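Long-range contacts in Aac(6')-ib (Escherichia coli, PDB 2VQY), which probably acetylates the 6'-amino group of aminoglycoside antibiotics with acetyl-CoA, which makes its bacterial host resistant to them: residues R45-E50 against A122-L127; Y92-V97 against G116-L121; L131-V136 against Y167-F172. The protein carries 2 engineered substitutions. All coordinates share one frame; numbering follows the deposited sequence. Where two conformers were deposited one is given.

Contact 1: R45-E50 against A122-L127; sequences RSHIVE and ANASQL. With ACO (acetyl coenzyme *a), chain B.
Arg45 and His47, at the start of the short helix 46-49, reach across to the turn that follows strand 114-121 in a partly buried, mixed polar and van der Waals contact beside the pantetheine arm of acetyl-CoA. Arg45 sits at the N-cap position, and its chain runs extended from CG to NE. Its NH1 donates to Ala122 O at 2.8 Å and 159°; the oxygen lies in the guanidinium plane, whereas the nitrogen stands above the carbonyl plane. The same NH1 makes a weak bond to Asn123 OD1 (3.1 Å), and Asn123 ND2 is held in turn by Gln126 OE1. The His47 ring lies between Ala124 of the turn and Ile48 of its own helix: Ala124 CA is over the centre of one face, Ile48 CG1 over the opposite face toward its rim, and CE1 meets Ala122 O at the ring edge, 3.0 Å away. Leu127 CD1 touches His47 CD2 at 3.7 Å, while Leu127 CD2 packs against OAP of the cofactor. At the strand end, His47 NE2 bonds to Leu121 O; Arg45 NH2 forms a salt bridge with Glu41. With a carbonyl as main polar partner and a group over each face, the imidazole is probably restricted in rotation, and arginine and histidine together hold the turn beside the cofactor.

Contact 2: Y92-V97 against G116-L121; sequences YAQSYV and GIDQLL. With PAR (paromomycin), chain C.
Strands 88-97 and 114-121 pair antiparallel at the centre of the GNAT sheet, and the side chains of Gln94, Tyr96 and Asp118 on one face form part of the aminoglycoside site. Backbone bonds join Tyr92 to Leu120, Gln94 to Asp118 and Tyr96 to Gly116, two for each pair. Gln94 NE2 donates to Asp118 OD2 at 3.0 Å, arriving from above the carboxylate plane, with amide and carboxylate turned 75° apart. Gln94 OE1 takes Tyr92 OH on an in-plane lone pair (2.8 Å) and also accepts from O53 of paromomycin at 2.6 Å, while NE2 reaches O52. Asp118 OD1 receives both the amine N32 (2.8 Å) and the hydroxyl O61 (2.6 Å), which probably occupies the place of a substrate's 6'-amine. The Tyr96 ring lies between Gly116 CA, 3.6 Å from its centroid in a CH-pi contact, and paromomycin N12 over the opposite face; CG between N and the carbonyl carbon (chi1 59°) lays the ring across the glycine, where a side chain would collide with it. Characteristic of GNAT acetyltransferases is a central strand whose N-H groups, here Gln119 N and Leu121 N, bind the acetyl and pantetheine arm of acetyl-CoA; the bound aminoglycoside lies over the Gln94 and Asp118 face.

Contact 3: L131-V136 against Y167-F172; sequences LGTKLV and YEKAGF. With ACO (acetyl coenzyme *a), chain B.
Val136, on helix 131-144, is the bump of this buried contact: its CG1 enters a hollow lined by Tyr167, Ala170 and Phe172 at the end of helix 161-169. CG1 stands anti to the backbone N (chi1 175°) and meets Ala170 CB at 3.5 Å, tighter than usual for two carbons. The same methyl approaches the edge of the Tyr167 ring at CD1 (3.8 Å) and also touches Phe172 CE2 (3.6 Å), while CG2 lies against Tyr167 CE1. A Schellman motif at Gly171 ends the helix and turns the chain so that Phe172 can close the hollow. One turn earlier, Thr133 crosses Lys169 at about a right angle, with CG2 against Lys169 CB and OG1 3.3 Å from Lys169 CE. Both ends turn to the cofactor: Thr133 OG1 and N donate to pyrophosphate O1A, and Lys169 NZ, its chain bent at chi3, donates to O8A of the 3'-phosphate at 2.8 Å. An apolar joint thus backs a polar edge facing the cofactor, whose hydroxyl, amide and ammonium probably help offset the phosphate charge.

Overall arrangement
After strand 26-30 and helix 36-43 comes helix 46-49, and contact 1 closes a long loop when the chain returns to 122-127, just after strand 114-121. Contact 2 is nested inside that loop, since strands 88-97 and 114-121 both lie within it. Contact 3 follows in series, joining the start of helix 131-144 to the end of helix 161-169. Contacts 1 and 2 meet where Ile48 packs on Leu120; contacts 2 and 3 meet through a probable hydrogen bond between Tyr167 OH and Gln119 OE1 and through Ile117 against Phe172. Together the three tie helix 46-49, the central sheet and two later helices around one acetyl-CoA, with paromomycin beside contact 2.

Contact 1: R45-E50 against A122-L127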
loop_
_atom_site.group_PDB
_atom_site.type_symbol
_atom_site.label_atom_id
_atom_site.label_comp_id
_atom_site.label_asym_id
_atom_site.label_seq_id
_atom_site.Cartn_x
_atom_site.Cartn_y
_atom_site.Cartn_z
ATOM N N ARG A 45 2.508 -14.869 -8.279
ATOM C CA ARG A 45 1.506 -15.781 -7.721
ATOM C C ARG A 45 0.134 -15.369 -8.221
ATOM O O ARG A 45 -0.152 -14.181 -8.367
ATOM C CB ARG A 45 1.581 -15.840 -6.203
ATOM C CG ARG A 45 2.897 -16.426 -5.731
ATOM C CD ARG A 45 2.952 -16.579 -4.251
ATOM N NE ARG A 45 4.196 -17.217 -3.855
ATOM C CZ ARG A 45 4.659 -17.278 -2.621
ATOM N NH1 ARG A 45 4.004 -16.719 -1.605
ATOM N NH2 ARG A 45 5.805 -17.915 -2.402
ATOM N N SER A 46 -0.705 -16.352 -8.534
ATOM C CA SER A 46 -1.937 -16.038 -9.247
ATOM C C SER A 46 -2.880 -15.084 -8.474
ATOM O O SER A 46 -3.465 -14.190 -9.084
ATOM C CB SER A 46 -2.616 -17.310 -9.784
ATOM O OG SER A 46 -3.741 -17.676 -9.030
ATOM N N HIS A 47 -2.971 -15.234 -7.147
ATOM C CA HIS A 47 -3.845 -14.351 -6.322
ATOM C C HIS A 47 -3.381 -12.888 -6.299
ATOM O O HIS A 47 -4.137 -11.961 -5.941
ATOM C CB HIS A 47 -3.976 -14.896 -4.898
ATOM C CG HIS A 47 -2.770 -14.685 -4.032
ATOM N ND1 HIS A 47 -1.686 -15.538 -4.050
ATOM C CD2 HIS A 47 -2.493 -13.738 -3.098
ATOM C CE1 HIS A 47 -0.798 -15.134 -3.154
ATOM N NE2 HIS A 47 -1.261 -14.040 -2.569
ATOM N N ILE A 48 -2.113 -12.691 -6.640
ATOM C CA ILE A 48 -1.520 -11.373 -6.724
ATOM C C ILE A 48 -1.665 -10.813 -8.142
ATOM O O ILE A 48 -2.105 -9.679 -8.333
ATOM C CB ILE A 48 -0.028 -11.381 -6.236
ATOM C CG1 ILE A 48 -0.003 -11.742 -4.740
ATOM C CG2 ILE A 48 0.589 -10.010 -6.500
ATOM C CD1 ILE A 48 1.328 -12.038 -4.105
ATOM N N VAL A 49 -1.310 -11.621 -9.134
ATOM C CA VAL A 49 -1.444 -11.219 -10.539
ATOM C C VAL A 49 -2.839 -10.662 -10.901
ATOM O O VAL A 49 -2.954 -9.708 -11.684
ATOM C CB VAL A 49 -1.062 -12.373 -11.516
ATOM C CG1 VAL A 49 -1.377 -11.973 -12.936
ATOM C CG2 VAL A 49 0.440 -12.673 -11.392
ATOM N N GLU A 50 -3.870 -11.260 -10.323
ATOM C CA GLU A 50 -5.256 -10.832 -10.527
ATOM C C GLU A 50 -5.432 -9.324 -10.261
ATOM O O GLU A 50 -6.121 -8.626 -11.013
ATOM C CB GLU A 50 -6.163 -11.670 -9.632
ATOM C CG GLU A 50 -7.645 -11.382 -9.740
ATOM C CD GLU A 50 -8.489 -12.390 -8.962
ATOM O OE1 GLU A 50 -7.982 -13.026 -7.997
ATOM O OE2 GLU A 50 -9.676 -12.556 -9.331
ATOM N N ALA A 122 1.448 -12.137 0.558
ATOM C CA ALA A 122 2.221 -13.098 -0.226
ATOM C C ALA A 122 1.553 -14.471 -0.425
ATOM O O ALA A 122 1.710 -15.082 -1.473
ATOM C CB ALA A 122 3.562 -13.290 0.452
ATOM N N ASN A 123 0.826 -14.933 0.595
ATOM C CA ASN A 123 0.325 -16.316 0.673
ATOM C C ASN A 123 -1.185 -16.413 0.491
ATOM O O ASN A 123 -1.957 -15.829 1.254
ATOM C CB ASN A 123 0.754 -16.953 2.006
ATOM C CG ASN A 123 2.260 -16.974 2.175
ATOM O OD1 ASN A 123 2.974 -17.354 1.260
ATOM N ND2 ASN A 123 2.746 -16.533 3.328
ATOM N N ALA A 124 -1.580 -17.153 -0.541
ATOM C CA ALA A 124 -2.992 -17.387 -0.865
ATOM C C ALA A 124 -3.765 -17.891 0.340
ATOM O O ALA A 124 -4.886 -17.450 0.597
ATOM C CB ALA A 124 -3.112 -18.383 -2.031
ATOM N N SER A 125 -3.140 -18.784 1.101
ATOM C CA SER A 125 -3.746 -19.395 2.295
ATOM C C SER A 125 -4.020 -18.418 3.451
ATOM O O SER A 125 -4.780 -18.725 4.375
ATOM C CB SER A 125 -2.859 -20.551 2.797
ATOM O OG SER A 125 -1.593 -20.081 3.233
ATOM N N GLN A 126 -3.408 -17.239 3.393
ATOM C CA GLN A 126 -3.567 -16.251 4.458
ATOM C C GLN A 126 -4.491 -15.092 4.114
ATOM O O GLN A 126 -4.576 -14.136 4.886
ATOM C CB GLN A 126 -2.194 -15.710 4.884
ATOM C CG GLN A 126 -1.300 -16.748 5.554
ATOM C CD GLN A 126 0.086 -16.234 5.916
ATOM O OE1 GLN A 126 0.785 -15.627 5.101
ATOM N NE2 GLN A 126 0.504 -16.499 7.152
ATOM N N LEU A 127 -5.174 -15.172 2.970
ATOM C CA LEU A 127 -6.133 -14.145 2.554
ATOM C C LEU A 127 -7.434 -14.266 3.335
ATOM O O LEU A 127 -7.795 -15.360 3.756
ATOM C CB LEU A 127 -6.443 -14.273 1.070
ATOM C CG LEU A 127 -5.260 -14.102 0.109
ATOM C CD1 LEU A 127 -5.655 -14.377 -1.324
ATOM C CD2 LEU A 127 -4.651 -12.694 0.275
HETATM N N1A ACO B . -17.658 -7.923 -1.156
HETATM C C2A ACO B . -17.629 -7.380 0.063
HETATM N N3A ACO B . -16.705 -7.749 0.946
HETATM C C4A ACO B . -15.771 -8.677 0.622
HETATM C C5A ACO B . -15.764 -9.252 -0.635
HETATM C C6A ACO B . -16.747 -8.855 -1.537
HETATM N N6A ACO B . -16.785 -9.388 -2.763
HETATM N N7A ACO B . -14.754 -10.116 -0.679
HETATM C C8A ACO B . -14.145 -10.102 0.511
HETATM N N9A ACO B . -14.770 -9.227 1.301
HETATM C C1B ACO B . -14.443 -8.843 2.706
HETATM C C2B ACO B . -14.175 -9.953 3.707
HETATM O O2B ACO B . -15.413 -10.532 4.133
HETATM C C3B ACO B . -13.539 -9.136 4.828
HETATM O O3B ACO B . -14.530 -8.350 5.510
HETATM P P3B ACO B . -15.292 -8.850 6.854
HETATM O O7A ACO B . -16.363 -7.672 7.139
HETATM O O8A ACO B . -14.185 -8.778 8.005
HETATM O O9A ACO B . -15.911 -10.190 6.658
HETATM C C4B ACO B . -12.690 -8.108 4.057
HETATM O O4B ACO B . -13.208 -8.102 2.705
HETATM C C5B ACO B . -11.170 -8.318 3.918
HETATM O O5B ACO B . -10.488 -8.054 5.145
HETATM P P1A ACO B . -9.130 -8.860 5.487
HETATM O O1A ACO B . -8.381 -8.086 6.527
HETATM O O2A ACO B . -9.368 -10.317 5.709
HETATM O O3A ACO B . -8.393 -8.718 4.108
HETATM P P2A ACO B . -7.086 -9.559 3.665
HETATM O O4A ACO B . -6.381 -10.084 4.829
HETATM O O5A ACO B . -7.456 -10.466 2.524
HETATM O O6A ACO B . -6.224 -8.315 3.035
HETATM C CBP ACO B . -5.571 -7.532 0.790
HETATM C CCP ACO B . -6.654 -7.501 1.896
HETATM C CDP ACO B . -6.076 -6.644 -0.397
HETATM C CEP ACO B . -4.266 -6.951 1.374
HETATM C CAP ACO B . -5.385 -9.018 0.314
HETATM O OAP ACO B . -6.677 -9.647 0.062
HETATM C C9P ACO B . -4.437 -9.136 -0.911
HETATM O O9P ACO B . -3.211 -9.026 -0.760
HETATM N N8P ACO B . -5.051 -9.352 -2.088
HETATM C C7P ACO B . -4.376 -9.504 -3.387
HETATM C C6P ACO B . -3.529 -8.257 -3.749
HETATM C C5P ACO B . -4.355 -6.959 -3.790
HETATM O O5P ACO B . -5.563 -6.999 -4.020
HETATM N N4P ACO B . -3.633 -5.849 -3.522
HETATM C C3P ACO B . -4.018 -4.559 -3.491
HETATM C C2P ACO B . -5.296 -4.077 -3.636
HETATM S S1P ACO B . -5.564 -2.252 -3.827
HETATM C C ACO B . -4.204 -1.294 -3.212
HETATM O O ACO B . -3.172 -1.793 -2.724
HETATM C CH3 ACO B . -4.465 0.234 -3.330
#

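Contact 2: Y92-V97 against G116-L121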
loop_
_atom_site.group_PDB
_atom_site.type_symbol
_atom_site.label_atom_id
_atom_site.label_comp_id
_atom_site.label_asym_id
_atom_site.label_seq_id
_atom_site.Cartn_x
_atom_site.Cartn_y
_atom_site.Cartn_z
ATOM N N TYR A 92 4.012 -7.448 0.956
ATOM C CA TYR A 92 4.744 -6.293 0.467
ATOM C C TYR A 92 3.828 -5.107 0.617
ATOM O O TYR A 92 2.631 -5.219 0.373
ATOM C CB TYR A 92 5.119 -6.478 -1.015
ATOM C CG TYR A 92 5.588 -5.204 -1.693
ATOM C CD1 TYR A 92 6.941 -4.825 -1.633
ATOM C CD2 TYR A 92 4.689 -4.374 -2.381
ATOM C CE1 TYR A 92 7.394 -3.655 -2.256
ATOM C CE2 TYR A 92 5.137 -3.170 -3.016
ATOM C CZ TYR A 92 6.505 -2.839 -2.933
ATOM O OH TYR A 92 6.983 -1.730 -3.520
ATOM N N ALA A 93 4.378 -3.967 1.021
ATOM C CA ALA A 93 3.577 -2.742 1.014
ATOM C C ALA A 93 4.453 -1.614 0.498
ATOM O O ALA A 93 5.695 -1.722 0.465
ATOM C CB ALA A 93 3.068 -2.442 2.404
ATOM N N GLN A 94 3.824 -0.517 0.118
ATOM C CA GLN A 94 4.581 0.668 -0.240
ATOM C C GLN A 94 3.785 1.902 0.148
ATOM O O GLN A 94 2.513 1.888 0.168
ATOM C CB GLN A 94 4.933 0.689 -1.748
ATOM C CG GLN A 94 3.688 0.650 -2.701
ATOM C CD GLN A 94 4.068 0.608 -4.181
ATOM O OE1 GLN A 94 5.049 -0.051 -4.578
ATOM N NE2 GLN A 94 3.270 1.269 -5.009
ATOM N N SER A 95 4.516 2.949 0.539
ATOM C CA SER A 95 3.873 4.250 0.723
ATOM C C SER A 95 4.488 5.208 -0.263
ATOM O O SER A 95 5.625 4.995 -0.720
ATOM C CB SER A 95 4.025 4.776 2.155
ATOM O OG SER A 95 5.410 4.927 2.510
ATOM N N TYR A 96 3.761 6.268 -0.596
ATOM C CA TYR A 96 4.260 7.256 -1.541
ATOM C C TYR A 96 3.784 8.659 -1.199
ATOM O O TYR A 96 2.736 8.843 -0.555
ATOM C CB TYR A 96 3.914 6.878 -3.026
ATOM C CG TYR A 96 2.436 6.745 -3.265
ATOM C CD1 TYR A 96 1.673 7.879 -3.539
ATOM C CD2 TYR A 96 1.794 5.493 -3.225
ATOM C CE1 TYR A 96 0.288 7.793 -3.740
ATOM C CE2 TYR A 96 0.375 5.399 -3.436
ATOM C CZ TYR A 96 -0.335 6.549 -3.690
ATOM O OH TYR A 96 -1.690 6.522 -3.879
ATOM N N VAL A 97 4.591 9.641 -1.585
ATOM C CA VAL A 97 4.172 11.045 -1.481
ATOM C C VAL A 97 3.329 11.356 -2.721
ATOM O O VAL A 97 3.839 11.364 -3.837
ATOM C CB VAL A 97 5.404 11.998 -1.373
ATOM C CG1 VAL A 97 4.908 13.489 -1.322
ATOM C CG2 VAL A 97 6.281 11.617 -0.137
ATOM N N GLY A 116 0.027 8.029 0.011
ATOM C CA GLY A 116 -0.814 6.909 -0.428
ATOM C C GLY A 116 -0.168 5.571 -0.075
ATOM O O GLY A 116 1.047 5.503 0.192
ATOM N N ILE A 117 -0.956 4.507 -0.072
ATOM C CA ILE A 117 -0.421 3.161 0.202
ATOM C C ILE A 117 -0.947 2.125 -0.808
ATOM O O ILE A 117 -2.071 2.268 -1.347
ATOM C CB ILE A 117 -0.723 2.678 1.642
ATOM C CG1 ILE A 117 -2.250 2.642 1.902
ATOM C CG2 ILE A 117 0.033 3.556 2.719
ATOM C CD1 ILE A 117 -2.661 2.082 3.308
ATOM N N ASP A 118 -0.132 1.090 -1.040
ATOM C CA ASP A 118 -0.545 -0.100 -1.818
ATOM C C ASP A 118 0.040 -1.286 -1.080
ATOM O O ASP A 118 1.106 -1.151 -0.428
ATOM C CB ASP A 118 0.020 -0.067 -3.248
ATOM C CG ASP A 118 -0.300 1.230 -3.987
ATOM O OD1 ASP A 118 -1.440 1.339 -4.469
ATOM O OD2 ASP A 118 0.583 2.116 -4.106
ATOM N N GLN A 119 -0.630 -2.438 -1.130
ATOM C CA GLN A 119 -0.085 -3.605 -0.411
ATOM C C GLN A 119 -0.642 -4.911 -0.920
ATOM O O GLN A 119 -1.669 -4.948 -1.642
ATOM C CB GLN A 119 -0.254 -3.487 1.122
ATOM C CG GLN A 119 -1.637 -3.771 1.676
ATOM C CD GLN A 119 -2.645 -2.777 1.202
ATOM O OE1 GLN A 119 -2.454 -1.559 1.329
ATOM N NE2 GLN A 119 -3.736 -3.286 0.629
ATOM N N LEU A 120 0.051 -5.986 -0.549
ATOM C CA LEU A 120 -0.351 -7.327 -0.968
ATOM C C LEU A 120 0.091 -8.327 0.098
ATOM O O LEU A 120 1.091 -8.105 0.798
ATOM C CB LEU A 120 0.237 -7.675 -2.348
ATOM C CG LEU A 120 1.757 -7.757 -2.464
ATOM C CD1 LEU A 120 2.230 -9.217 -2.131
ATOM C CD2 LEU A 120 2.229 -7.324 -3.860
ATOM N N LEU A 121 -0.664 -9.405 0.221
ATOM C CA LEU A 121 -0.279 -10.526 1.077
ATOM C C LEU A 121 0.274 -11.640 0.176
ATOM O O LEU A 121 -0.348 -12.024 -0.819
ATOM C CB LEU A 121 -1.470 -11.023 1.891
ATOM C CG LEU A 121 -2.075 -10.107 2.973
ATOM C CD1 LEU A 121 -3.325 -10.811 3.579
ATOM C CD2 LEU A 121 -1.045 -9.764 4.027
HETATM C C11 PAR C . 0.769 -0.075 -7.832
HETATM O O11 PAR C . 0.202 1.143 -8.349
HETATM C C21 PAR C . 1.101 -1.088 -8.949
HETATM N N21 PAR C . 1.919 -0.410 -9.955
HETATM C C31 PAR C . -0.227 -1.589 -9.577
HETATM O O31 PAR C . 0.018 -2.508 -10.672
HETATM C C41 PAR C . -1.146 -2.184 -8.484
HETATM O O41 PAR C . -2.423 -2.616 -9.017
HETATM C C51 PAR C . -1.381 -1.127 -7.351
HETATM O O51 PAR C . -0.078 -0.574 -6.860
HETATM C C61 PAR C . -2.064 -1.733 -6.118
HETATM O O61 PAR C . -2.787 -0.704 -5.404
HETATM C C12 PAR C . 0.461 5.245 -7.512
HETATM N N12 PAR C . 0.694 6.553 -6.871
HETATM C C22 PAR C . -0.666 4.457 -6.793
HETATM C C32 PAR C . -0.862 3.142 -7.566
HETATM N N32 PAR C . -1.996 2.388 -6.960
HETATM C C42 PAR C . 0.460 2.298 -7.507
HETATM C C52 PAR C . 1.630 3.072 -8.178
HETATM O O52 PAR C . 2.873 2.355 -7.912
HETATM C C62 PAR C . 1.768 4.422 -7.441
HETATM O O62 PAR C . 2.841 5.110 -8.076
HETATM C C13 PAR C . 3.818 2.389 -9.018
HETATM C C23 PAR C . 5.184 2.858 -8.463
HETATM O O23 PAR C . 5.359 4.255 -8.625
HETATM C C33 PAR C . 6.161 2.073 -9.369
HETATM O O33 PAR C . 6.086 2.672 -10.700
HETATM C C43 PAR C . 5.466 0.708 -9.426
HETATM O O43 PAR C . 4.026 0.964 -9.304
HETATM C C53 PAR C . 5.881 -0.178 -8.225
HETATM O O53 PAR C . 5.728 0.598 -7.016
HETATM C C14 PAR C . 6.910 2.005 -11.670
HETATM C C24 PAR C . 7.688 3.070 -12.466
HETATM N N24 PAR C . 6.739 4.080 -13.001
HETATM C C34 PAR C . 8.459 2.387 -13.623
HETATM O O34 PAR C . 9.554 1.627 -13.075
HETATM C C44 PAR C . 7.544 1.472 -14.468
HETATM O O44 PAR C . 6.577 2.263 -15.180
HETATM C C54 PAR C . 6.785 0.494 -13.568
HETATM O O54 PAR C . 6.022 1.295 -12.584
HETATM C C64 PAR C . 5.913 -0.431 -14.442
HETATM N N64 PAR C . 4.669 -0.751 -13.738
HETATM O O HOH W 1 -2.726 4.174 -3.384
#

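Contact 3: L131-V136 against Y167-F172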
loop_
_atom_site.group_PDB
_atom_site.type_symbol
_atom_site.label_atom_id
_atom_site.label_comp_id
_atom_site.label_asym_id
_atom_site.label_seq_id
_atom_site.Cartn_x
_atom_site.Cartn_y
_atom_site.Cartn_z
ATOM N N LEU A 131 -5.581 -10.451 8.234
ATOM C CA LEU A 131 -4.143 -10.118 8.205
ATOM C C LEU A 131 -3.847 -8.829 7.436
ATOM O O LEU A 131 -2.968 -8.045 7.834
ATOM C CB LEU A 131 -3.345 -11.271 7.579
ATOM C CG LEU A 131 -2.043 -11.715 8.242
ATOM C CD1 LEU A 131 -2.201 -11.939 9.781
ATOM C CD2 LEU A 131 -1.538 -13.006 7.597
ATOM N N GLY A 132 -4.550 -8.636 6.320
ATOM C CA GLY A 132 -4.401 -7.421 5.508
ATOM C C GLY A 132 -4.837 -6.174 6.271
ATOM O O GLY A 132 -4.176 -5.134 6.203
ATOM N N THR A 133 -5.937 -6.291 7.019
ATOM C CA THR A 133 -6.398 -5.206 7.896
ATOM C C THR A 133 -5.315 -4.853 8.917
ATOM O O THR A 133 -5.005 -3.671 9.086
ATOM C CB THR A 133 -7.789 -5.532 8.566
ATOM O OG1 THR A 133 -8.775 -5.640 7.527
ATOM C CG2 THR A 133 -8.229 -4.407 9.523
ATOM N N LYS A 134 -4.719 -5.859 9.564
ATOM C CA LYS A 134 -3.599 -5.615 10.490
ATOM C C LYS A 134 -2.409 -4.904 9.801
ATOM O O LYS A 134 -1.839 -3.966 10.346
ATOM C CB LYS A 134 -3.118 -6.933 11.099
ATOM C CG LYS A 134 -4.042 -7.422 12.187
ATOM C CD LYS A 134 -3.911 -8.921 12.357
ATOM C CE LYS A 134 -4.761 -9.404 13.509
ATOM N NZ LYS A 134 -4.056 -9.048 14.754
ATOM N N LEU A 135 -2.058 -5.369 8.608
ATOM C CA LEU A 135 -0.979 -4.758 7.834
ATOM C C LEU A 135 -1.279 -3.272 7.557
ATOM O O LEU A 135 -0.425 -2.389 7.804
ATOM C CB LEU A 135 -0.757 -5.566 6.542
ATOM C CG LEU A 135 0.436 -5.281 5.629
ATOM C CD1 LEU A 135 0.616 -6.446 4.664
ATOM C CD2 LEU A 135 0.234 -3.976 4.861
ATOM N N VAL A 136 -2.480 -2.988 7.052
ATOM C CA VAL A 136 -2.865 -1.612 6.722
ATOM C C VAL A 136 -2.828 -0.748 7.988
ATOM O O VAL A 136 -2.301 0.368 7.965
ATOM C CB VAL A 136 -4.216 -1.557 5.978
ATOM C CG1 VAL A 136 -4.666 -0.093 5.750
ATOM C CG2 VAL A 136 -4.061 -2.286 4.586
ATOM N N TYR A 167 -9.653 -1.849 3.593
ATOM C CA TYR A 167 -9.314 -0.459 3.918
ATOM C C TYR A 167 -10.346 0.177 4.836
ATOM O O TYR A 167 -9.991 0.923 5.736
ATOM C CB TYR A 167 -9.149 0.371 2.648
ATOM C CG TYR A 167 -7.879 0.055 1.887
ATOM C CD1 TYR A 167 -6.631 0.169 2.508
ATOM C CD2 TYR A 167 -7.920 -0.282 0.529
ATOM C CE1 TYR A 167 -5.440 -0.080 1.805
ATOM C CE2 TYR A 167 -6.745 -0.537 -0.177
ATOM C CZ TYR A 167 -5.515 -0.456 0.477
ATOM O OH TYR A 167 -4.340 -0.682 -0.196
ATOM N N GLU A 168 -11.619 -0.116 4.584
ATOM C CA GLU A 168 -12.700 0.344 5.481
ATOM C C GLU A 168 -12.505 -0.107 6.922
ATOM O O GLU A 168 -12.578 0.707 7.844
ATOM C CB GLU A 168 -14.061 -0.137 4.967
ATOM C CG GLU A 168 -14.531 0.665 3.800
ATOM C CD GLU A 168 -16.007 0.432 3.546
ATOM O OE1 GLU A 168 -16.507 -0.674 3.916
ATOM O OE2 GLU A 168 -16.653 1.368 3.016
ATOM N N LYS A 169 -12.192 -1.386 7.110
ATOM C CA LYS A 169 -11.965 -1.952 8.438
ATOM C C LYS A 169 -10.751 -1.318 9.116
ATOM O O LYS A 169 -10.709 -1.180 10.334
ATOM C CB LYS A 169 -11.791 -3.471 8.360
ATOM C CG LYS A 169 -13.053 -4.212 7.937
ATOM C CD LYS A 169 -12.963 -5.670 8.270
ATOM C CE LYS A 169 -11.975 -6.371 7.425
ATOM N NZ LYS A 169 -11.590 -7.679 8.061
ATOM N N ALA A 170 -9.792 -0.884 8.299
ATOM C CA ALA A 170 -8.593 -0.206 8.777
ATOM C C ALA A 170 -8.786 1.312 8.997
ATOM O O ALA A 170 -7.829 2.008 9.340
ATOM C CB ALA A 170 -7.457 -0.456 7.799
ATOM N N GLY A 171 -10.001 1.818 8.794
ATOM C CA GLY A 171 -10.327 3.214 9.114
ATOM C C GLY A 171 -10.392 4.182 7.936
ATOM O O GLY A 171 -10.514 5.393 8.139
ATOM N N PHE A 172 -10.316 3.667 6.703
ATOM C CA PHE A 172 -10.457 4.486 5.515
ATOM C C PHE A 172 -11.944 4.700 5.166
ATOM O O PHE A 172 -12.786 3.849 5.451
ATOM C CB PHE A 172 -9.722 3.868 4.295
ATOM C CG PHE A 172 -8.219 3.978 4.376
ATOM C CD1 PHE A 172 -7.545 4.998 3.677
ATOM C CD2 PHE A 172 -7.484 3.080 5.160
ATOM C CE1 PHE A 172 -6.139 5.117 3.768
ATOM C CE2 PHE A 172 -6.076 3.202 5.272
ATOM C CZ PHE A 172 -5.410 4.214 4.565
HETATM N N1A ACO B . -17.658 -7.923 -1.156
HETATM C C2A ACO B . -17.629 -7.380 0.063
HETATM N N3A ACO B . -16.705 -7.749 0.946
HETATM C C4A ACO B . -15.771 -8.677 0.622
HETATM C C5A ACO B . -15.764 -9.252 -0.635
HETATM C C6A ACO B . -16.747 -8.855 -1.537
HETATM N N6A ACO B . -16.785 -9.388 -2.763
HETATM N N7A ACO B . -14.754 -10.116 -0.679
HETATM C C8A ACO B . -14.145 -10.102 0.511
HETATM N N9A ACO B . -14.770 -9.227 1.301
HETATM C C1B ACO B . -14.443 -8.843 2.706
HETATM C C2B ACO B . -14.175 -9.953 3.707
HETATM O O2B ACO B . -15.413 -10.532 4.133
HETATM C C3B ACO B . -13.539 -9.136 4.828
HETATM O O3B ACO B . -14.530 -8.350 5.510
HETATM P P3B ACO B . -15.292 -8.850 6.854
HETATM O O7A ACO B . -16.363 -7.672 7.139
HETATM O O8A ACO B . -14.185 -8.778 8.005
HETATM O O9A ACO B . -15.911 -10.190 6.658
HETATM C C4B ACO B . -12.690 -8.108 4.057
HETATM O O4B ACO B . -13.208 -8.102 2.705
HETATM C C5B ACO B . -11.170 -8.318 3.918
HETATM O O5B ACO B . -10.488 -8.054 5.145
HETATM P P1A ACO B . -9.130 -8.860 5.487
HETATM O O1A ACO B . -8.381 -8.086 6.527
HETATM O O2A ACO B . -9.368 -10.317 5.709
HETATM O O3A ACO B . -8.393 -8.718 4.108
HETATM P P2A ACO B . -7.086 -9.559 3.665
HETATM O O4A ACO B . -6.381 -10.084 4.829
HETATM O O5A ACO B . -7.456 -10.466 2.524
HETATM O O6A ACO B . -6.224 -8.315 3.035
HETATM C CBP ACO B . -5.571 -7.532 0.790
HETATM C CCP ACO B . -6.654 -7.501 1.896
HETATM C CDP ACO B . -6.076 -6.644 -0.397
HETATM C CEP ACO B . -4.266 -6.951 1.374
HETATM C CAP ACO B . -5.385 -9.018 0.314
HETATM O OAP ACO B . -6.677 -9.647 0.062
HETATM C C9P ACO B . -4.437 -9.136 -0.911
HETATM O O9P ACO B . -3.211 -9.026 -0.760
HETATM N N8P ACO B . -5.051 -9.352 -2.088
HETATM C C7P ACO B . -4.376 -9.504 -3.387
HETATM C C6P ACO B . -3.529 -8.257 -3.749
HETATM C C5P ACO B . -4.355 -6.959 -3.790
HETATM O O5P ACO B . -5.563 -6.999 -4.020
HETATM N N4P ACO B . -3.633 -5.849 -3.522
HETATM C C3P ACO B . -4.018 -4.559 -3.491
HETATM C C2P ACO B . -5.296 -4.077 -3.636
HETATM S S1P ACO B . -5.564 -2.252 -3.827
HETATM C C ACO B . -4.204 -1.294 -3.212
HETATM O O ACO B . -3.172 -1.793 -2.724
HETATM C CH3 ACO B . -4.465 0.234 -3.330
#